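PDB 6FF6: BRIC1 from Synthetic construct, which has no known natural function, being a computationally designed repeat protein built to adopt a novel, corrugated, all-helical architecture. Local coordinates for residues A[209-214]-A[235-240]. Numbering follows the deposited sequence.
Sequences FLETKD and EYICNA
Ile237 points from helix 231-247 toward helix 203-224 and ends against Thr212, in a van der Waals contact between two buried side chains. The isoleucine's CG1 extends away from the backbone N, which carries CD1 to 3.4 Å from Thr212 OG1, while CG1 lies 4.1 Å from Thr212 CG2. The threonine hydroxyl thus meets only hydrocarbon across this contact; its hydrogen bond goes to the carbonyl O of Leu208, one turn back in its own helix. Ile237 also touches Leu208 and Ile215 of helix 203-224, and Met187 of helix 178-196 touches Thr212.

The polar part lies at the more open margin. Tyr236 donates its OH to Glu211 OE1 at 2.9 Å, reaching the oxygen from above the carboxylate plane, 40° out of it. Ring and carboxylate are steeply inclined, their planes 73° apart, and OE1 sits at the ring edge.

The helix segments run roughly antiparallel, with 153° between their directions and axes 10.7 Å apart. At this separation the contact relies on side-chain ends: between these segments, the terminal helix meets helix 203-224 through the aliphatic end of Ile237, with the Tyr236-Glu211 hydrogen bond beside it, a bond that probably favours a deprotonated Glu211.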
ATOM      1  N   PHE A 209      18.689 -27.151 -11.061  1.00108.17           N
ATOM      2  CA  PHE A 209      18.174 -26.107 -10.176  1.00105.21           C
ATOM      3  C   PHE A 209      18.999 -24.825 -10.316  1.00108.81           C
ATOM      4  O   PHE A 209      18.421 -23.737 -10.379  1.00108.05           O
ATOM      5  CB  PHE A 209      18.118 -26.603  -8.728  1.00107.74           C
ATOM      6  CG  PHE A 209      16.985 -27.549  -8.383  1.00110.39           C
ATOM      7  CD1 PHE A 209      15.810 -27.569  -9.135  1.00113.35           C
ATOM      8  CD2 PHE A 209      17.065 -28.380  -7.273  1.00115.52           C
ATOM      9  CE1 PHE A 209      14.743 -28.422  -8.792  1.00115.52           C
ATOM     10  CE2 PHE A 209      15.993 -29.224  -6.924  1.00120.19           C
ATOM     11  CZ  PHE A 209      14.840 -29.239  -7.688  1.00117.09           C
ATOM     12  N   LEU A 210      20.330 -24.949 -10.433  1.00107.18           N
ATOM     13  CA  LEU A 210      21.238 -23.820 -10.663  1.00107.71           C
ATOM     14  C   LEU A 210      20.986 -23.209 -12.051  1.00109.46           C
ATOM     15  O   LEU A 210      21.015 -21.987 -12.209  1.00108.06           O
ATOM     16  CB  LEU A 210      22.709 -24.285 -10.507  1.00111.65           C
ATOM     17  CG  LEU A 210      23.873 -23.364 -10.997  1.00118.46           C
ATOM     18  CD1 LEU A 210      24.309 -22.377  -9.918  1.00119.14           C
ATOM     19  CD2 LEU A 210      25.092 -24.200 -11.420  1.00124.11           C
ATOM     20  N   GLU A 211      20.724 -24.070 -13.045  1.00106.77           N
ATOM     21  CA  GLU A 211      20.456 -23.675 -14.421  1.00105.76           C
ATOM     22  C   GLU A 211      19.129 -22.934 -14.463  1.00104.39           C
ATOM     23  O   GLU A 211      19.050 -21.869 -15.092  1.00102.59           O
ATOM     24  CB  GLU A 211      20.432 -24.911 -15.305  1.00109.47           C
ATOM     25  CG  GLU A 211      20.837 -24.653 -16.741  1.00127.02           C
ATOM     26  CD  GLU A 211      20.911 -25.921 -17.572  1.00156.98           C
ATOM     27  OE1 GLU A 211      20.020 -26.789 -17.420  1.00151.74           O
ATOM     28  OE2 GLU A 211      21.860 -26.046 -18.380  1.00157.39           O
ATOM     29  N   THR A 212      18.109 -23.463 -13.726  1.00 98.38           N
ATOM     30  CA  THR A 212      16.789 -22.832 -13.543  1.00 95.39           C
ATOM     31  C   THR A 212      17.005 -21.432 -12.956  1.00 97.28           C
ATOM     32  O   THR A 212      16.452 -20.479 -13.510  1.00 95.02           O
ATOM     33  CB  THR A 212      15.852 -23.692 -12.659  1.00100.49           C
ATOM     34  OG1 THR A 212      15.753 -25.003 -13.195  1.00104.12           O
ATOM     35  CG2 THR A 212      14.461 -23.137 -12.569  1.00 95.47           C
ATOM     36  N   LYS A 213      17.864 -21.300 -11.886  1.00 94.18           N
ATOM     37  CA  LYS A 213      18.188 -20.001 -11.275  1.00 93.49           C
ATOM     38  C   LYS A 213      18.657 -19.006 -12.351  1.00 96.74           C
ATOM     39  O   LYS A 213      18.138 -17.907 -12.428  1.00 94.40           O
ATOM     40  CB  LYS A 213      19.212 -20.145 -10.114  1.00 97.22           C
ATOM     41  CG  LYS A 213      19.606 -18.839  -9.386  1.00105.14           C
ATOM     42  CD  LYS A 213      20.818 -18.135 -10.060  1.00118.11           C
ATOM     43  CE  LYS A 213      20.915 -16.643  -9.773  1.00129.65           C
ATOM     44  NZ  LYS A 213      21.841 -15.946 -10.719  1.00134.13           N
ATOM     45  N   ASP A 214      19.613 -19.405 -13.182  1.00 97.52           N
ATOM     46  CA  ASP A 214      20.154 -18.566 -14.262  1.00 98.73           C
ATOM     47  C   ASP A 214      19.057 -18.091 -15.228  1.00100.59           C
ATOM     48  O   ASP A 214      19.016 -16.897 -15.600  1.00 99.18           O
ATOM     49  CB  ASP A 214      21.297 -19.299 -15.001  1.00103.09           C
ATOM     50  CG  ASP A 214      22.528 -19.608 -14.140  1.00126.49           C
ATOM     51  OD1 ASP A 214      22.700 -18.960 -13.078  1.00130.05           O
ATOM     52  OD2 ASP A 214      23.327 -20.484 -14.535  1.00139.63           O
ATOM     53  N   GLU A 235      10.747 -22.983 -22.620  1.00 86.02           N
ATOM     54  CA  GLU A 235      10.352 -24.312 -23.045  1.00 87.07           C
ATOM     55  C   GLU A 235      11.400 -25.358 -22.642  1.00 94.11           C
ATOM     56  O   GLU A 235      11.058 -26.455 -22.178  1.00 94.16           O
ATOM     57  CB  GLU A 235      10.095 -24.330 -24.554  1.00 89.63           C
ATOM     58  CG  GLU A 235       8.885 -23.512 -24.989  1.00 98.67           C
ATOM     59  CD  GLU A 235       8.303 -23.841 -26.351  1.00125.75           C
ATOM     60  OE1 GLU A 235       8.695 -24.872 -26.950  1.00140.89           O
ATOM     61  OE2 GLU A 235       7.429 -23.072 -26.813  1.00110.91           O
ATOM     62  N   TYR A 236      12.682 -25.005 -22.803  1.00 92.91           N
ATOM     63  CA  TYR A 236      13.791 -25.880 -22.454  1.00 94.94           C
ATOM     64  C   TYR A 236      13.740 -26.232 -20.951  1.00101.01           C
ATOM     65  O   TYR A 236      13.696 -27.418 -20.611  1.00101.97           O
ATOM     66  CB  TYR A 236      15.142 -25.231 -22.854  1.00 97.34           C
ATOM     67  CG  TYR A 236      16.351 -25.838 -22.171  1.00101.33           C
ATOM     68  CD1 TYR A 236      16.899 -27.042 -22.613  1.00105.90           C
ATOM     69  CD2 TYR A 236      16.921 -25.233 -21.056  1.00101.48           C
ATOM     70  CE1 TYR A 236      17.979 -27.630 -21.954  1.00107.62           C
ATOM     71  CE2 TYR A 236      17.994 -25.813 -20.387  1.00104.33           C
ATOM     72  CZ  TYR A 236      18.525 -27.008 -20.842  1.00116.18           C
ATOM     73  OH  TYR A 236      19.591 -27.555 -20.168  1.00124.21           O
ATOM     74  N   ILE A 237      13.699 -25.205 -20.070  1.00 95.68           N
ATOM     75  CA  ILE A 237      13.706 -25.422 -18.629  1.00 95.82           C
ATOM     76  C   ILE A 237      12.430 -26.093 -18.127  1.00101.92           C
ATOM     77  O   ILE A 237      12.504 -26.899 -17.202  1.00103.57           O
ATOM     78  CB  ILE A 237      14.063 -24.136 -17.831  1.00 97.13           C
ATOM     79  CG1 ILE A 237      14.699 -24.489 -16.484  1.00 98.08           C
ATOM     80  CG2 ILE A 237      12.907 -23.154 -17.695  1.00 95.33           C
ATOM     81  CD1 ILE A 237      16.118 -25.094 -16.614  1.00106.27           C
ATOM     82  N   CYS A 238      11.283 -25.793 -18.726  1.00 98.07           N
ATOM     83  CA  CYS A 238      10.053 -26.424 -18.293  1.00 99.45           C
ATOM     84  C   CYS A 238      10.016 -27.893 -18.686  1.00108.92           C
ATOM     85  O   CYS A 238       9.547 -28.707 -17.887  1.00112.06           O
ATOM     86  CB  CYS A 238       8.835 -25.656 -18.778  1.00 99.16           C
ATOM     87  SG  CYS A 238       8.661 -24.012 -18.024  1.00101.07           S
ATOM     88  N   ASN A 239      10.596 -28.256 -19.853  1.00105.85           N
ATOM     89  CA  ASN A 239      10.696 -29.670 -20.221  1.00108.46           C
ATOM     90  C   ASN A 239      11.633 -30.374 -19.222  1.00113.67           C
ATOM     91  O   ASN A 239      11.291 -31.436 -18.725  1.00116.18           O
ATOM     92  CB  ASN A 239      11.249 -29.867 -21.651  1.00110.10           C
ATOM     93  CG  ASN A 239      10.354 -29.500 -22.804  1.00122.42           C
ATOM     94  OD1 ASN A 239       9.120 -29.458 -22.711  1.00111.60           O
ATOM     95  ND2 ASN A 239      10.986 -29.249 -23.942  1.00115.42           N
ATOM     96  N   ALA A 240      12.800 -29.774 -18.939  1.00108.56           N
ATOM     97  CA  ALA A 240      13.788 -30.300 -18.013  1.00109.97           C
ATOM     98  C   ALA A 240      13.230 -30.459 -16.594  1.00119.55           C
ATOM     99  O   ALA A 240      13.518 -31.476 -15.970  1.00122.43           O
ATOM    100  CB  ALA A 240      15.016 -29.412 -18.003  1.00109.63           C
TER